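Local atomic coordinates of malyl-CoA lyase/beta-methylmalyl-CoA lyase (Methylobacterium extorquens, PDB entry 5UGR), a protein that belongs to the HpcH/HpaI aldolase/citrate lyase family, is built on a TIM barrel and carries a bound magnesium ion. Residues A48-I60 against Y84-C96. Residues are numbered along the deposited sequence; the frame is centred on the assembly and turned at random. Where two conformers were deposited one is given.
Sequences APDDKEQARKNII and YMYRDVVDIVEAC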
loop_
_atom_site.group_PDB
_atom_site.type_symbol
_atom_site.label_atom_id
_atom_site.label_comp_id
_atom_site.label_asym_id
_atom_site.label_seq_id
_atom_site.Cartn_x
_atom_site.Cartn_y
_atom_site.Cartn_z
ATOM N N ALA A 48 -34.608 13.812 14.577
ATOM C CA ALA A 48 -33.943 14.942 15.241
ATOM C C ALA A 48 -33.181 14.424 16.446
ATOM O O ALA A 48 -33.623 13.479 17.058
ATOM C CB ALA A 48 -34.950 15.980 15.693
ATOM N N PRO A 49 -32.083 15.090 16.824
ATOM C CA PRO A 49 -31.334 14.684 18.023
ATOM C C PRO A 49 -32.198 14.435 19.255
ATOM O O PRO A 49 -32.050 13.399 19.881
ATOM C CB PRO A 49 -30.410 15.889 18.256
ATOM C CG PRO A 49 -30.039 16.259 16.804
ATOM C CD PRO A 49 -31.380 16.157 16.096
ATOM N N ASP A 50 -33.106 15.340 19.580
ATOM C CA ASP A 50 -33.897 15.161 20.770
ATOM C C ASP A 50 -34.854 13.997 20.713
ATOM O O ASP A 50 -35.371 13.610 21.730
ATOM C CB ASP A 50 -34.726 16.426 21.041
ATOM C CG ASP A 50 -33.901 17.562 21.562
ATOM O OD1 ASP A 50 -32.768 17.371 22.035
ATOM O OD2 ASP A 50 -34.413 18.690 21.509
ATOM N N ASP A 51 -35.071 13.421 19.528
ATOM C CA ASP A 51 -35.947 12.263 19.340
ATOM C C ASP A 51 -35.230 10.931 19.191
ATOM O O ASP A 51 -35.900 9.876 19.097
ATOM C CB ASP A 51 -36.835 12.481 18.077
ATOM C CG ASP A 51 -37.816 13.628 18.205
ATOM O OD1 ASP A 51 -38.270 13.889 19.318
ATOM O OD2 ASP A 51 -38.216 14.244 17.182
ATOM N N LYS A 52 -33.877 10.950 19.158
ATOM C CA LYS A 52 -33.118 9.730 18.863
ATOM C C LYS A 52 -33.256 8.641 19.914
ATOM O O LYS A 52 -33.390 7.450 19.572
ATOM C CB LYS A 52 -31.698 10.065 18.546
ATOM C CG LYS A 52 -31.504 10.734 17.176
ATOM C CD LYS A 52 -30.057 11.023 16.900
ATOM C CE LYS A 52 -29.804 11.836 15.645
ATOM N NZ LYS A 52 -30.345 11.231 14.414
ATOM N N GLU A 53 -33.315 9.048 21.196
ATOM C CA GLU A 53 -33.388 8.049 22.273
ATOM C C GLU A 53 -34.740 7.316 22.190
ATOM O O GLU A 53 -34.818 6.076 22.312
ATOM C CB GLU A 53 -33.198 8.742 23.630
ATOM C CG GLU A 53 -33.434 7.774 24.754
ATOM C CD GLU A 53 -33.132 8.315 26.121
ATOM O OE1 GLU A 53 -32.716 7.517 26.978
ATOM O OE2 GLU A 53 -33.316 9.496 26.337
ATOM N N GLN A 54 -35.819 8.093 21.966
ATOM C CA GLN A 54 -37.152 7.478 21.830
ATOM C C GLN A 54 -37.285 6.658 20.567
ATOM O O GLN A 54 -37.899 5.592 20.567
ATOM C CB GLN A 54 -38.249 8.543 21.911
ATOM C CG GLN A 54 -39.648 7.978 21.982
ATOM C CD GLN A 54 -39.894 7.073 23.181
ATOM O OE1 GLN A 54 -39.602 7.438 24.308
ATOM N NE2 GLN A 54 -40.410 5.864 22.936
ATOM N N ALA A 55 -36.671 7.143 19.471
ATOM C CA ALA A 55 -36.789 6.401 18.227
ATOM C C ALA A 55 -36.162 5.032 18.390
ATOM O O ALA A 55 -36.642 4.041 17.854
ATOM C CB ALA A 55 -36.107 7.178 17.105
ATOM N N ARG A 56 -35.092 4.958 19.179
ATOM C CA ARG A 56 -34.424 3.686 19.436
ATOM C C ARG A 56 -35.346 2.717 20.137
ATOM O O ARG A 56 -35.498 1.533 19.756
ATOM C CB ARG A 56 -33.123 3.936 20.208
ATOM C CG ARG A 56 -32.239 2.746 20.304
ATOM C CD ARG A 56 -31.018 2.996 21.159
ATOM N NE ARG A 56 -30.202 4.154 20.735
ATOM C CZ ARG A 56 -29.854 5.231 21.439
ATOM N NH1 ARG A 56 -30.339 5.474 22.653
ATOM N NH2 ARG A 56 -29.032 6.120 20.914
ATOM N N LYS A 57 -36.039 3.247 21.141
ATOM C CA LYS A 57 -37.045 2.422 21.811
ATOM C C LYS A 57 -38.210 1.991 20.908
ATOM O O LYS A 57 -38.628 0.836 20.924
ATOM C CB LYS A 57 -37.566 3.198 23.034
ATOM C CG LYS A 57 -36.536 3.415 24.125
ATOM C CD LYS A 57 -37.186 4.243 25.244
ATOM C CE LYS A 57 -36.144 4.630 26.270
ATOM N NZ LYS A 57 -36.665 5.635 27.235
ATOM N N ASN A 58 -38.670 2.918 20.089
ATOM C CA ASN A 58 -39.739 2.654 19.125
ATOM C C ASN A 58 -39.347 1.539 18.188
ATOM O O ASN A 58 -40.155 0.619 17.898
ATOM C CB ASN A 58 -40.111 3.876 18.306
ATOM C CG ASN A 58 -40.701 5.027 19.130
ATOM O OD1 ASN A 58 -41.195 4.851 20.265
ATOM N ND2 ASN A 58 -40.693 6.201 18.536
ATOM N N ILE A 59 -38.091 1.604 17.703
ATOM C CA ILE A 59 -37.648 0.567 16.787
ATOM C C ILE A 59 -37.518 -0.838 17.392
ATOM O O ILE A 59 -37.850 -1.843 16.786
ATOM C CB ILE A 59 -36.292 1.044 16.120
ATOM C CG1 ILE A 59 -36.627 2.144 15.102
ATOM C CG2 ILE A 59 -35.570 -0.129 15.447
ATOM C CD1 ILE A 59 -35.426 2.870 14.503
ATOM N N ILE A 60 -37.079 -0.893 18.639
ATOM C CA ILE A 60 -37.023 -2.155 19.325
ATOM C C ILE A 60 -38.439 -2.770 19.393
ATOM O O ILE A 60 -38.648 -3.951 19.093
ATOM C CB ILE A 60 -36.415 -1.982 20.729
ATOM C CG1 ILE A 60 -34.887 -1.744 20.610
ATOM C CG2 ILE A 60 -36.682 -3.226 21.563
ATOM C CD1 ILE A 60 -34.196 -1.342 21.893
ATOM N N TYR A 84 -24.607 8.764 19.622
ATOM C CA TYR A 84 -25.791 7.928 19.627
ATOM C C TYR A 84 -25.516 6.484 19.166
ATOM O O TYR A 84 -26.221 5.568 19.528
ATOM C CB TYR A 84 -26.853 8.490 18.695
ATOM C CG TYR A 84 -27.193 9.924 18.969
ATOM C CD1 TYR A 84 -28.042 10.272 20.052
ATOM C CD2 TYR A 84 -26.622 10.944 18.194
ATOM C CE1 TYR A 84 -28.307 11.618 20.289
ATOM C CE2 TYR A 84 -26.903 12.271 18.455
ATOM C CZ TYR A 84 -27.738 12.590 19.488
ATOM O OH TYR A 84 -27.946 13.939 19.716
ATOM N N MET A 85 -24.495 6.345 18.304
ATOM C CA MET A 85 -24.370 5.112 17.545
ATOM C C MET A 85 -24.183 3.852 18.418
ATOM O O MET A 85 -24.793 2.804 18.156
ATOM C CB MET A 85 -23.202 5.238 16.555
ATOM C CG MET A 85 -23.165 4.086 15.601
ATOM S SD MET A 85 -21.500 3.514 15.207
ATOM C CE MET A 85 -21.200 2.521 16.682
ATOM N N TYR A 86 -23.300 3.929 19.412
ATOM C CA TYR A 86 -23.003 2.676 20.132
ATOM C C TYR A 86 -24.254 2.126 20.841
ATOM O O TYR A 86 -24.440 0.924 20.891
ATOM C CB TYR A 86 -21.823 2.781 21.100
ATOM C CG TYR A 86 -22.064 3.542 22.391
ATOM C CD1 TYR A 86 -22.005 4.928 22.431
ATOM C CD2 TYR A 86 -22.316 2.858 23.570
ATOM C CE1 TYR A 86 -22.166 5.625 23.592
ATOM C CE2 TYR A 86 -22.493 3.553 24.748
ATOM C CZ TYR A 86 -22.428 4.940 24.757
ATOM O OH TYR A 86 -22.542 5.630 25.970
ATOM N N ARG A 87 -25.105 3.014 21.324
ATOM C CA ARG A 87 -26.345 2.556 21.923
ATOM C C ARG A 87 -27.382 2.037 20.917
ATOM O O ARG A 87 -28.093 1.088 21.200
ATOM C CB ARG A 87 -26.877 3.640 22.846
ATOM C CG ARG A 87 -26.334 3.347 24.237
ATOM C CD ARG A 87 -27.434 2.756 25.145
ATOM N NE ARG A 87 -27.973 3.984 25.599
ATOM C CZ ARG A 87 -29.202 4.224 25.956
ATOM N NH1 ARG A 87 -29.427 5.454 26.276
ATOM N NH2 ARG A 87 -30.138 3.269 26.005
ATOM N N ASP A 88 -27.380 2.587 19.704
ATOM C CA ASP A 88 -28.181 2.035 18.619
ATOM C C ASP A 88 -27.855 0.551 18.386
ATOM O O ASP A 88 -28.728 -0.291 18.319
ATOM C CB ASP A 88 -27.966 2.782 17.312
ATOM C CG ASP A 88 -28.345 4.251 17.343
ATOM O OD1 ASP A 88 -29.144 4.716 18.233
ATOM O OD2 ASP A 88 -27.860 4.996 16.403
ATOM N N VAL A 89 -26.556 0.279 18.246
ATOM C CA VAL A 89 -26.120 -1.072 17.926
ATOM C C VAL A 89 -26.340 -2.002 19.116
ATOM O O VAL A 89 -26.920 -3.083 18.980
ATOM C CB VAL A 89 -24.656 -1.082 17.445
ATOM C CG1 VAL A 89 -24.172 -2.496 17.144
ATOM C CG2 VAL A 89 -24.509 -0.213 16.173
ATOM N N VAL A 90 -25.839 -1.601 20.270
ATOM C CA VAL A 90 -25.949 -2.457 21.478
ATOM C C VAL A 90 -27.426 -2.739 21.798
ATOM O O VAL A 90 -27.827 -3.892 21.913
ATOM C CB VAL A 90 -25.243 -1.804 22.697
ATOM C CG1 VAL A 90 -25.614 -2.552 23.993
ATOM C CG2 VAL A 90 -23.732 -1.841 22.502
ATOM N N ASP A 91 -28.234 -1.690 21.920
ATOM C CA ASP A 91 -29.609 -1.914 22.421
ATOM C C ASP A 91 -30.441 -2.731 21.425
ATOM O O ASP A 91 -31.167 -3.645 21.801
ATOM C CB ASP A 91 -30.318 -0.617 22.742
ATOM C CG ASP A 91 -29.751 0.099 23.918
ATOM O OD1 ASP A 91 -28.829 -0.410 24.578
ATOM O OD2 ASP A 91 -30.354 1.147 24.271
ATOM N N ILE A 92 -30.326 -2.412 20.142
ATOM C CA ILE A 92 -31.164 -3.080 19.149
ATOM C C ILE A 92 -30.665 -4.463 18.846
ATOM O O ILE A 92 -31.496 -5.403 18.761
ATOM C CB ILE A 92 -31.383 -2.227 17.886
ATOM C CG1 ILE A 92 -32.016 -0.899 18.254
ATOM C CG2 ILE A 92 -32.180 -2.977 16.830
ATOM C CD1 ILE A 92 -31.973 0.221 17.215
ATOM N N VAL A 93 -29.335 -4.647 18.668
ATOM C CA VAL A 93 -28.883 -5.977 18.350
ATOM C C VAL A 93 -29.127 -6.911 19.557
ATOM O O VAL A 93 -29.538 -8.085 19.371
ATOM C CB VAL A 93 -27.423 -6.027 17.836
ATOM C CG1 VAL A 93 -26.961 -7.438 17.551
ATOM C CG2 VAL A 93 -27.270 -5.160 16.580
ATOM N N GLU A 94 -28.958 -6.413 20.770
ATOM C CA GLU A 94 -29.232 -7.271 21.944
ATOM C C GLU A 94 -30.679 -7.718 21.984
ATOM O O GLU A 94 -30.942 -8.874 22.298
ATOM C CB GLU A 94 -28.845 -6.557 23.244
ATOM C CG GLU A 94 -27.356 -6.551 23.544
ATOM C CD GLU A 94 -27.002 -5.923 24.885
ATOM O OE1 GLU A 94 -27.889 -5.402 25.600
ATOM O OE2 GLU A 94 -25.795 -6.006 25.236
ATOM N N ALA A 95 -31.600 -6.790 21.668
ATOM C CA ALA A 95 -33.043 -7.004 21.912
ATOM C C ALA A 95 -33.824 -7.616 20.774
ATOM O O ALA A 95 -34.949 -8.057 20.999
ATOM C CB ALA A 95 -33.690 -5.710 22.340
ATOM N N CYS A 96 -33.256 -7.605 19.551
ATOM C CA CYS A 96 -34.105 -7.791 18.363
ATOM C C CYS A 96 -33.555 -8.836 17.410
ATOM O O CYS A 96 -32.913 -8.501 16.397
ATOM C CB CYS A 96 -34.320 -6.473 17.638
ATOM S SG CYS A 96 -34.985 -5.117 18.607
HETATM O O HOH W 1 -30.802 6.948 17.933
HETATM O O HOH W 2 -32.681 4.803 26.497
#
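Arg56 enters a hole formed by Arg87, Asp88, Asp91 and Ile92, and its side chain can be followed outward from CB. With CG anti to the backbone N (chi1 -169°), the chain runs across to helix 85-95, where Arg56 CG lies 4.0 Å from Ile92 CD1. Arg56 CD comes next, 3.5 Å from Arg87 O and also near the carboxylate of Asp91. Here the chain bends at chi3, which turns the guanidinium side-on to Asp88: Arg56 NE donates to Asp88 OD1 at 2.8 Å, in the guanidinium plane and on the anti lone pair. Arg56 NH2 reaches Asp88 OD1 at 3.0 Å but from above the carboxylate plane, and bonds weakly to Tyr84 O. Over one face of the guanidinium lies Arg87 CB, 3.7 Å from Arg56 CZ. Arg56 NH1 lies over the face of the Arg87 guanidinium, whose NH2 makes a salt bridge to Asp91 OD2; the carboxylates probably balance the close positive charges. A water between Lys52 O and Asp88 OD1 adds a third donor to that oxygen, while Asn78 holds OD2.

At one end Lys52 CD stands over the Tyr84 ring, 3.5 Å from its centroid, a CH-pi contact; its NZ bonds to Val47 O, among others. At the other, Ile60 CG1 meets Ile92 CG1 at 3.8 Å. The axes of segments 52-60 and 85-95 come within 9.9 Å at 19° from parallel; their helices follow consecutive barrel strands, 38-42 and 72-76, as neighbouring outer helices of a TIM barrel.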